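Local atomic coordinates of CELL division protein FTSZ homolog 1 (Methanocaldococcus jannaschii, PDB entry 2VAP), a protein that binds GTP, has GTPase activity and probably polymerizes into the contractile Z ring at the future division site, recruiting other division proteins. Residues 40-45 and 124-129; 155-160 and 188-193; 229-234 and 293-298. One frame throughout, in Å; residues are numbered along the deposited sequence.

How the interactions relate
Interactions 1 and 2 are strand pairings in one parallel sheet, separated by the pairing of strands 124-130 and 153-160, their centres about 13 Å apart. There the two contacts touch directly: Ile127 N lies 2.8 Å from Val155 O, a probable hydrogen bond, and Met124 CE packs 3.7 Å from Val155 CG2. Both run toward the nucleotide at the C-terminal ends of their strands, with the side chain of Cys129 about 6 Å and that of Asn192 about 4 Å from the bound GDP. Interaction 3 stands apart, its centre about 26 Å from that of interaction 1 and 28 Å from that of interaction 2, at the surface and away from the nucleotide site.

Interaction 1: residues 40-45 and 124-129; sequences ITVVGC and MVFITC
Val43 and Phe126 meet through their backbones in the middle of two parallel strands, where Val43 N gives a nearly straight hydrogen bond of 2.7 Å to Phe126 O. Phe126 N bonds in turn to Thr41 O, and Thr128 N reaches Val43 O at 2.8 Å. The end bonds are slightly longer: Thr41 N to Met124 O is 3.1 Å and Cys45 N to Thr128 O is 3.0 Å.

The close packing is on the face of Ile40, Val42 and Phe126, at two places. CG2 of Ile40 lies at the edge of the phenyl ring, 3.8 Å from Phe126 CD1; with chi1 at -59° this methyl stands anti to the backbone N. Thr128 CG2 comes within 3.9 Å of Gly44 CA, where no side chain intervenes, while Val42 sets CG2 less closely against Phe126 CB. Helix 204-227 closes this face through Val223 and Leu215, and Thr128 OG1 bonds to Val157 O of the next strand.

On the other face the apolar touches between the strands begin only at 4.1 Å, where Val43 CG2 meets Val125 CG1, and Cys45 SG stands 4.2 Å from Ile127 CG2. Neither face is open to solvent: all twelve residues are buried, helix 135-149 packs over this side with Val143 and Ser139, and Thr41 OG1 is held by Ser122 OG.

Past Cys45 the chain enters the glycine-rich segment where Gly47 and Ala48 bind GTP, while Cys129 leads toward Gly134, Thr135 and Gly136. Such adjacent parallel strands, delivering nucleotide-binding loops from their C-terminal ends, are typical of the Rossmann-like GTPase domain shared by FtsZ and tubulin.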
loop_
_atom_site.group_PDB
_atom_site.type_symbol
_atom_site.label_atom_id
_atom_site.label_comp_id
_atom_site.label_asym_id
_atom_site.label_seq_id
_atom_site.Cartn_x
_atom_site.Cartn_y
_atom_site.Cartn_z
ATOM N N ILE A 40 -11.843 -6.402 -3.278
ATOM C CA ILE A 40 -10.437 -6.005 -3.206
ATOM C C ILE A 40 -9.524 -7.222 -3.096
ATOM O O ILE A 40 -9.783 -8.138 -2.311
ATOM C CB ILE A 40 -10.176 -5.020 -2.028
ATOM C CG1 ILE A 40 -11.034 -3.758 -2.186
ATOM C CG2 ILE A 40 -8.687 -4.656 -1.929
ATOM C CD1 ILE A 40 -10.953 -2.787 -1.020
ATOM N N THR A 41 -8.462 -7.223 -3.897
ATOM C CA THR A 41 -7.443 -8.264 -3.839
ATOM C C THR A 41 -6.067 -7.634 -3.619
ATOM O O THR A 41 -5.719 -6.645 -4.265
ATOM C CB THR A 41 -7.447 -9.130 -5.121
ATOM O OG1 THR A 41 -8.758 -9.672 -5.325
ATOM C CG2 THR A 41 -6.449 -10.277 -5.014
ATOM N N VAL A 42 -5.302 -8.205 -2.691
ATOM C CA VAL A 42 -3.929 -7.773 -2.441
ATOM C C VAL A 42 -2.973 -8.848 -2.955
ATOM O O VAL A 42 -3.056 -10.009 -2.547
ATOM C CB VAL A 42 -3.670 -7.503 -0.933
ATOM C CG1 VAL A 42 -2.255 -6.978 -0.711
ATOM C CG2 VAL A 42 -4.693 -6.520 -0.374
ATOM N N VAL A 43 -2.077 -8.453 -3.858
ATOM C CA VAL A 43 -1.106 -9.373 -4.451
ATOM C C VAL A 43 0.310 -9.032 -3.986
ATOM O O VAL A 43 0.812 -7.936 -4.245
ATOM C CB VAL A 43 -1.169 -9.368 -6.003
ATOM C CG1 VAL A 43 -0.222 -10.414 -6.586
ATOM C CG2 VAL A 43 -2.591 -9.619 -6.486
ATOM N N GLY A 44 0.943 -9.979 -3.297
ATOM C CA GLY A 44 2.315 -9.818 -2.824
ATOM C C GLY A 44 3.288 -10.619 -3.665
ATOM O O GLY A 44 3.130 -11.833 -3.818
ATOM N N CYS A 45 4.299 -9.939 -4.198
ATOM C CA CYS A 45 5.229 -10.541 -5.152
ATOM C C CYS A 45 6.637 -10.671 -4.577
ATOM O O CYS A 45 7.192 -9.706 -4.049
ATOM C CB CYS A 45 5.271 -9.710 -6.438
ATOM S SG CYS A 45 3.651 -9.282 -7.120
ATOM N N MET A 124 -10.737 -3.441 -7.171
ATOM C CA MET A 124 -9.485 -2.799 -6.792
ATOM C C MET A 124 -8.428 -3.862 -6.519
ATOM O O MET A 124 -8.705 -4.867 -5.863
ATOM C CB MET A 124 -9.699 -1.934 -5.548
ATOM C CG MET A 124 -8.573 -0.964 -5.243
ATOM S SD MET A 124 -8.945 0.006 -3.770
ATOM C CE MET A 124 -7.626 1.215 -3.815
ATOM N N VAL A 125 -7.223 -3.643 -7.040
ATOM C CA VAL A 125 -6.107 -4.559 -6.803
ATOM C C VAL A 125 -4.908 -3.807 -6.228
ATOM O O VAL A 125 -4.448 -2.818 -6.805
ATOM C CB VAL A 125 -5.685 -5.328 -8.090
ATOM C CG1 VAL A 125 -4.475 -6.225 -7.818
ATOM C CG2 VAL A 125 -6.839 -6.158 -8.634
ATOM N N PHE A 126 -4.426 -4.278 -5.081
ATOM C CA PHE A 126 -3.184 -3.787 -4.496
ATOM C C PHE A 126 -2.041 -4.711 -4.900
ATOM O O PHE A 126 -2.140 -5.930 -4.751
ATOM C CB PHE A 126 -3.286 -3.730 -2.969
ATOM C CG PHE A 126 -4.124 -2.594 -2.452
ATOM C CD1 PHE A 126 -5.511 -2.701 -2.396
ATOM C CD2 PHE A 126 -3.523 -1.422 -2.001
ATOM C CE1 PHE A 126 -6.287 -1.651 -1.912
ATOM C CE2 PHE A 126 -4.291 -0.368 -1.513
ATOM C CZ PHE A 126 -5.674 -0.484 -1.467
ATOM N N ILE A 127 -0.968 -4.127 -5.426
ATOM C CA ILE A 127 0.242 -4.882 -5.745
ATOM C C ILE A 127 1.355 -4.417 -4.812
ATOM O O ILE A 127 1.715 -3.238 -4.802
ATOM C CB ILE A 127 0.681 -4.715 -7.229
ATOM C CG1 ILE A 127 -0.431 -5.154 -8.187
ATOM C CG2 ILE A 127 1.949 -5.516 -7.517
ATOM C CD1 ILE A 127 -1.310 -4.028 -8.676
ATOM N N THR A 128 1.891 -5.346 -4.027
ATOM C CA THR A 128 2.918 -5.003 -3.044
ATOM C C THR A 128 4.160 -5.888 -3.140
ATOM O O THR A 128 4.067 -7.096 -3.373
ATOM C CB THR A 128 2.352 -4.975 -1.592
ATOM O OG1 THR A 128 3.338 -4.437 -0.700
ATOM C CG2 THR A 128 1.932 -6.369 -1.113
ATOM N N CYS A 129 5.322 -5.261 -2.974
ATOM C CA CYS A 129 6.604 -5.954 -2.990
ATOM C C CYS A 129 7.714 -5.024 -2.521
ATOM O O CYS A 129 7.519 -3.812 -2.409
ATOM C CB CYS A 129 6.929 -6.469 -4.400
ATOM S SG CYS A 129 7.352 -5.185 -5.599
#

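Interaction 2: residues 155-160 and 188-193; sequences VAVVTL and VVIPNE
A beta-alpha-beta unit of the GTPase domain, strand 153-160, helix 167-181 and strand 186-191, brings these two strands together as parallel neighbours, with strand 186-191 at the edge of the main sheet. Five backbone hydrogen bonds join them, from Val188 N to Ala156 O at 2.7 Å through to Asn192 N on Leu160 O at 3.0 Å, so the bonding continues as far as Asn192.

Val157 CG2 runs alongside Val188 CB, 4.1 Å away, and Val157 CG1 also meets Ile190 CD1 at 4.0 Å. On the opposite face Leu160 rests CG and CD1 against Val189 CG2, which chi1 of 62° places anti to the backbone N. Strand 249-256 packs on Val188, Val189 and Ile190.

Near the nucleotide, the Asn192 side chain folds back over the end of the first strand, its ND2 3.5 Å from Thr159 CG2. An alanine in place of Asn192 would probably leave Thr159 OG1 without its water-mediated link to Asn192 and open a gap beside the Thr159 methyl. That water accepts from Thr159 OG1 at 2.8 Å and donates to Asn192 OD1 at 3.0 Å.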
loop_
_atom_site.group_PDB
_atom_site.type_symbol
_atom_site.label_atom_id
_atom_site.label_comp_id
_atom_site.label_asym_id
_atom_site.label_seq_id
_atom_site.Cartn_x
_atom_site.Cartn_y
_atom_site.Cartn_z
ATOM N N VAL A 155 -3.490 -0.167 -7.725
ATOM C CA VAL A 155 -2.647 0.571 -6.782
ATOM C C VAL A 155 -1.446 -0.272 -6.363
ATOM O O VAL A 155 -1.603 -1.404 -5.907
ATOM C CB VAL A 155 -3.448 1.010 -5.524
ATOM C CG1 VAL A 155 -2.546 1.720 -4.516
ATOM C CG2 VAL A 155 -4.617 1.911 -5.915
ATOM N N ALA A 156 -0.250 0.284 -6.527
ATOM C CA ALA A 156 0.961 -0.372 -6.052
ATOM C C ALA A 156 1.430 0.268 -4.754
ATOM O O ALA A 156 1.397 1.490 -4.609
ATOM C CB ALA A 156 2.054 -0.313 -7.106
ATOM N N VAL A 157 1.836 -0.570 -3.804
ATOM C CA VAL A 157 2.453 -0.106 -2.564
ATOM C C VAL A 157 3.782 -0.838 -2.445
ATOM O O VAL A 157 3.825 -2.023 -2.106
ATOM C CB VAL A 157 1.569 -0.368 -1.317
ATOM C CG1 VAL A 157 2.226 0.206 -0.064
ATOM C CG2 VAL A 157 0.176 0.231 -1.501
ATOM N N VAL A 158 4.862 -0.127 -2.753
ATOM C CA VAL A 158 6.179 -0.746 -2.894
ATOM C C VAL A 158 7.258 0.006 -2.124
ATOM O O VAL A 158 7.133 1.208 -1.876
ATOM C CB VAL A 158 6.601 -0.867 -4.389
ATOM C CG1 VAL A 158 5.704 -1.853 -5.131
ATOM C CG2 VAL A 158 6.590 0.500 -5.078
ATOM N N THR A 159 8.314 -0.711 -1.751
ATOM C CA THR A 159 9.471 -0.093 -1.114
ATOM C C THR A 159 10.655 0.003 -2.066
ATOM O O THR A 159 10.803 -0.816 -2.977
ATOM C CB THR A 159 9.930 -0.852 0.154
ATOM O OG1 THR A 159 10.327 -2.185 -0.194
ATOM C CG2 THR A 159 8.820 -0.901 1.194
ATOM N N LEU A 160 11.485 1.019 -1.851
ATOM C CA LEU A 160 12.795 1.100 -2.482
ATOM C C LEU A 160 13.834 0.652 -1.454
ATOM O O LEU A 160 13.653 0.892 -0.261
ATOM C CB LEU A 160 13.085 2.525 -2.961
ATOM C CG LEU A 160 12.223 3.091 -4.096
ATOM C CD1 LEU A 160 12.549 4.557 -4.314
ATOM C CD2 LEU A 160 12.393 2.304 -5.394
ATOM N N VAL A 188 2.193 4.093 -4.816
ATOM C CA VAL A 188 2.644 4.479 -3.484
ATOM C C VAL A 188 4.050 3.933 -3.267
ATOM O O VAL A 188 4.257 2.717 -3.261
ATOM C CB VAL A 188 1.692 3.963 -2.372
ATOM C CG1 VAL A 188 2.137 4.469 -1.013
ATOM C CG2 VAL A 188 0.249 4.379 -2.649
ATOM N N VAL A 189 5.010 4.839 -3.102
ATOM C CA VAL A 189 6.411 4.461 -2.935
ATOM C C VAL A 189 6.922 4.791 -1.528
ATOM O O VAL A 189 6.762 5.913 -1.041
ATOM C CB VAL A 189 7.318 5.081 -4.050
ATOM C CG1 VAL A 189 7.297 6.611 -4.014
ATOM C CG2 VAL A 189 8.745 4.546 -3.959
ATOM N N ILE A 190 7.519 3.790 -0.885
ATOM C CA ILE A 190 8.096 3.940 0.449
ATOM C C ILE A 190 9.613 3.749 0.369
ATOM O O ILE A 190 10.085 2.639 0.126
ATOM C CB ILE A 190 7.488 2.924 1.454
ATOM C CG1 ILE A 190 5.963 3.065 1.513
ATOM C CG2 ILE A 190 8.108 3.098 2.846
ATOM C CD1 ILE A 190 5.245 1.839 2.064
ATOM N N PRO A 191 10.383 4.835 0.564
ATOM C CA PRO A 191 11.836 4.683 0.540
ATOM C C PRO A 191 12.357 4.148 1.873
ATOM O O PRO A 191 12.342 4.866 2.878
ATOM C CB PRO A 191 12.337 6.106 0.265
ATOM C CG PRO A 191 11.234 7.016 0.708
ATOM C CD PRO A 191 9.962 6.226 0.818
ATOM N N ASN A 192 12.798 2.888 1.877
ATOM C CA ASN A 192 13.316 2.246 3.091
ATOM C C ASN A 192 14.448 3.024 3.760
ATOM O O ASN A 192 14.575 3.002 4.981
ATOM C CB ASN A 192 13.768 0.805 2.816
ATOM C CG ASN A 192 12.609 -0.186 2.756
ATOM O OD1 ASN A 192 12.780 -1.322 2.310
ATOM N ND2 ASN A 192 11.433 0.232 3.211
ATOM N N GLU A 193 15.259 3.712 2.959
ATOM C CA GLU A 193 16.376 4.501 3.486
ATOM C C GLU A 193 15.925 5.521 4.538
ATOM O O GLU A 193 16.636 5.767 5.514
ATOM C CB GLU A 193 17.147 5.185 2.350
ATOM C CG GLU A 193 18.409 5.947 2.784
ATOM C CD GLU A 193 19.500 5.057 3.380
ATOM O OE1 GLU A 193 19.408 3.813 3.279
ATOM O OE2 GLU A 193 20.466 5.611 3.946
HETATM O O HOH W 1 10.797 -3.525 2.215
HETATM O O HOH W 2 15.127 3.907 -0.059
#

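Interaction 3: residues 229-234 and 293-298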
loop_
_atom_site.group_PDB
_atom_site.type_symbol
_atom_site.label_atom_id
_atom_site.label_comp_id
_atom_site.label_asym_id
_atom_site.label_seq_id
_atom_site.Cartn_x
_atom_site.Cartn_y
_atom_site.Cartn_z
ATOM N N ASP A 229 -15.303 -1.617 9.424
ATOM C CA ASP A 229 -16.316 -0.861 10.149
ATOM C C ASP A 229 -15.642 0.328 10.824
ATOM O O ASP A 229 -14.594 0.179 11.453
ATOM C CB ASP A 229 -16.984 -1.742 11.203
ATOM C CG ASP A 229 -18.131 -1.045 11.900
ATOM O OD1 ASP A 229 -17.933 -0.552 13.031
ATOM O OD2 ASP A 229 -19.229 -0.979 11.313
ATOM N N GLY A 230 -16.232 1.509 10.678
ATOM C CA GLY A 230 -15.630 2.713 11.235
ATOM C C GLY A 230 -16.609 3.722 11.790
ATOM O O GLY A 230 -17.825 3.600 11.604
ATOM N N LEU A 231 -16.064 4.716 12.489
ATOM C CA LEU A 231 -16.819 5.896 12.895
ATOM C C LEU A 231 -17.266 6.614 11.630
ATOM O O LEU A 231 -18.419 7.033 11.512
ATOM C CB LEU A 231 -15.953 6.836 13.742
ATOM C CG LEU A 231 -15.580 6.466 15.179
ATOM C CD1 LEU A 231 -14.401 5.506 15.221
ATOM C CD2 LEU A 231 -15.251 7.730 15.957
ATOM N N ILE A 232 -16.326 6.745 10.694
ATOM C CA ILE A 232 -16.571 7.315 9.375
ATOM C C ILE A 232 -16.062 6.338 8.321
ATOM O O ILE A 232 -14.851 6.126 8.190
ATOM C CB ILE A 232 -15.868 8.691 9.204
ATOM C CG1 ILE A 232 -16.364 9.700 10.251
ATOM C CG2 ILE A 232 -16.028 9.226 7.770
ATOM C CD1 ILE A 232 -17.848 10.038 10.173
ATOM N N ASN A 233 -16.991 5.733 7.588
ATOM C CA ASN A 233 -16.643 4.828 6.499
ATOM C C ASN A 233 -16.500 5.586 5.185
ATOM O O ASN A 233 -17.099 6.649 5.005
ATOM C CB ASN A 233 -17.684 3.713 6.361
ATOM C CG ASN A 233 -17.275 2.641 5.354
ATOM O OD1 ASN A 233 -18.062 2.261 4.490
ATOM N ND2 ASN A 233 -16.041 2.151 5.467
ATOM N N VAL A 234 -15.702 5.034 4.276
ATOM C CA VAL A 234 -15.434 5.670 2.992
ATOM C C VAL A 234 -16.072 4.892 1.842
ATOM O O VAL A 234 -15.975 3.664 1.774
ATOM C CB VAL A 234 -13.914 5.840 2.742
ATOM C CG1 VAL A 234 -13.673 6.677 1.502
ATOM C CG2 VAL A 234 -13.240 6.490 3.944
ATOM N N GLU A 293 -11.266 2.671 21.553
ATOM C CA GLU A 293 -12.726 2.764 21.613
ATOM C C GLU A 293 -13.231 4.173 21.939
ATOM O O GLU A 293 -14.375 4.514 21.631
ATOM C CB GLU A 293 -13.287 1.755 22.623
ATOM C CG GLU A 293 -13.215 0.291 22.177
ATOM C CD GLU A 293 -11.832 -0.330 22.335
ATOM O OE1 GLU A 293 -11.574 -1.367 21.688
ATOM O OE2 GLU A 293 -11.002 0.210 23.100
ATOM N N ASP A 294 -12.368 4.985 22.551
ATOM C CA ASP A 294 -12.727 6.346 22.956
ATOM C C ASP A 294 -12.381 7.420 21.914
ATOM O O ASP A 294 -12.421 8.617 22.214
ATOM C CB ASP A 294 -12.109 6.685 24.324
ATOM C CG ASP A 294 -10.583 6.684 24.311
ATOM O OD1 ASP A 294 -9.971 6.322 23.282
ATOM O OD2 ASP A 294 -9.990 7.050 25.348
ATOM N N LEU A 295 -12.046 6.988 20.698
ATOM C CA LEU A 295 -11.798 7.908 19.586
ATOM C C LEU A 295 -13.066 8.692 19.256
ATOM O O LEU A 295 -14.154 8.118 19.167
ATOM C CB LEU A 295 -11.301 7.147 18.347
ATOM C CG LEU A 295 -10.999 7.930 17.061
ATOM C CD1 LEU A 295 -9.724 8.759 17.191
ATOM C CD2 LEU A 295 -10.901 6.987 15.872
ATOM N N THR A 296 -12.920 10.004 19.087
ATOM C CA THR A 296 -14.056 10.872 18.786
ATOM C C THR A 296 -13.981 11.433 17.369
ATOM O O THR A 296 -12.901 11.509 16.776
ATOM C CB THR A 296 -14.165 12.052 19.783
ATOM O OG1 THR A 296 -13.028 12.914 19.638
ATOM C CG2 THR A 296 -14.249 11.549 21.220
ATOM N N LEU A 297 -15.140 11.827 16.841
ATOM C CA LEU A 297 -15.225 12.511 15.553
ATOM C C LEU A 297 -14.456 13.834 15.584
ATOM O O LEU A 297 -13.845 14.225 14.588
ATOM C CB LEU A 297 -16.692 12.752 15.170
ATOM C CG LEU A 297 -17.015 13.468 13.851
ATOM C CD1 LEU A 297 -16.635 12.622 12.645
ATOM C CD2 LEU A 297 -18.486 13.847 13.794
ATOM N N GLU A 298 -14.487 14.505 16.736
ATOM C CA GLU A 298 -13.769 15.766 16.940
ATOM C C GLU A 298 -12.261 15.597 16.748
ATOM O O GLU A 298 -11.609 16.454 16.145
ATOM C CB GLU A 298 -14.064 16.344 18.330
ATOM C CG GLU A 298 -15.464 16.946 18.491
ATOM C CD GLU A 298 -16.564 15.902 18.647
ATOM O OE1 GLU A 298 -16.276 14.780 19.116
ATOM O OE2 GLU A 298 -17.724 16.209 18.301
#
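Leu231 and Leu295 make the first of two apolar contacts, between the loop after helix 204-227 and the residues leading into helix 297-310. Their side chains meet methyl to methyl, Leu231 CD1 lying 3.9 Å from Leu295 CD2. Farther along, Leu297 CD1 comes in across the Ile232 chain and sits 3.8 Å from both CG1 and CD1 of Ile232. The leucine's CB does not point at the loop, but with CG anti to the backbone N (chi1 180°) and chi2 at 68° its CD1 methyl swings in to make the touch. Trp319 of strand 316-323 touches both Ile232 and Leu297, and Ile323 of the same strand packs on Leu231.

Side chain meets backbone at one place. The other methyl of Leu231, CD2, lies against the Leu295 carbonyl, 3.4 Å from Leu295 O, and passes 4.2 Å from Leu297 N. This is van der Waals contact with the peptide chain.

No polar group bridges the two segments; Thr296, the N-cap of helix 297-310, spends its OG1 on Glu299 N. On the loop side, Leu231 and Ile232 together face Ala321 in a classic beta bulge, tying the loop to the edge of the C-terminal domain's mixed sheet.

With 188 Å² buried in all, at the protein surface, and only methyl and methylene groups of the loop doing the touching, the contact depends on shape and apolar burial and carries little directional restraint of its own.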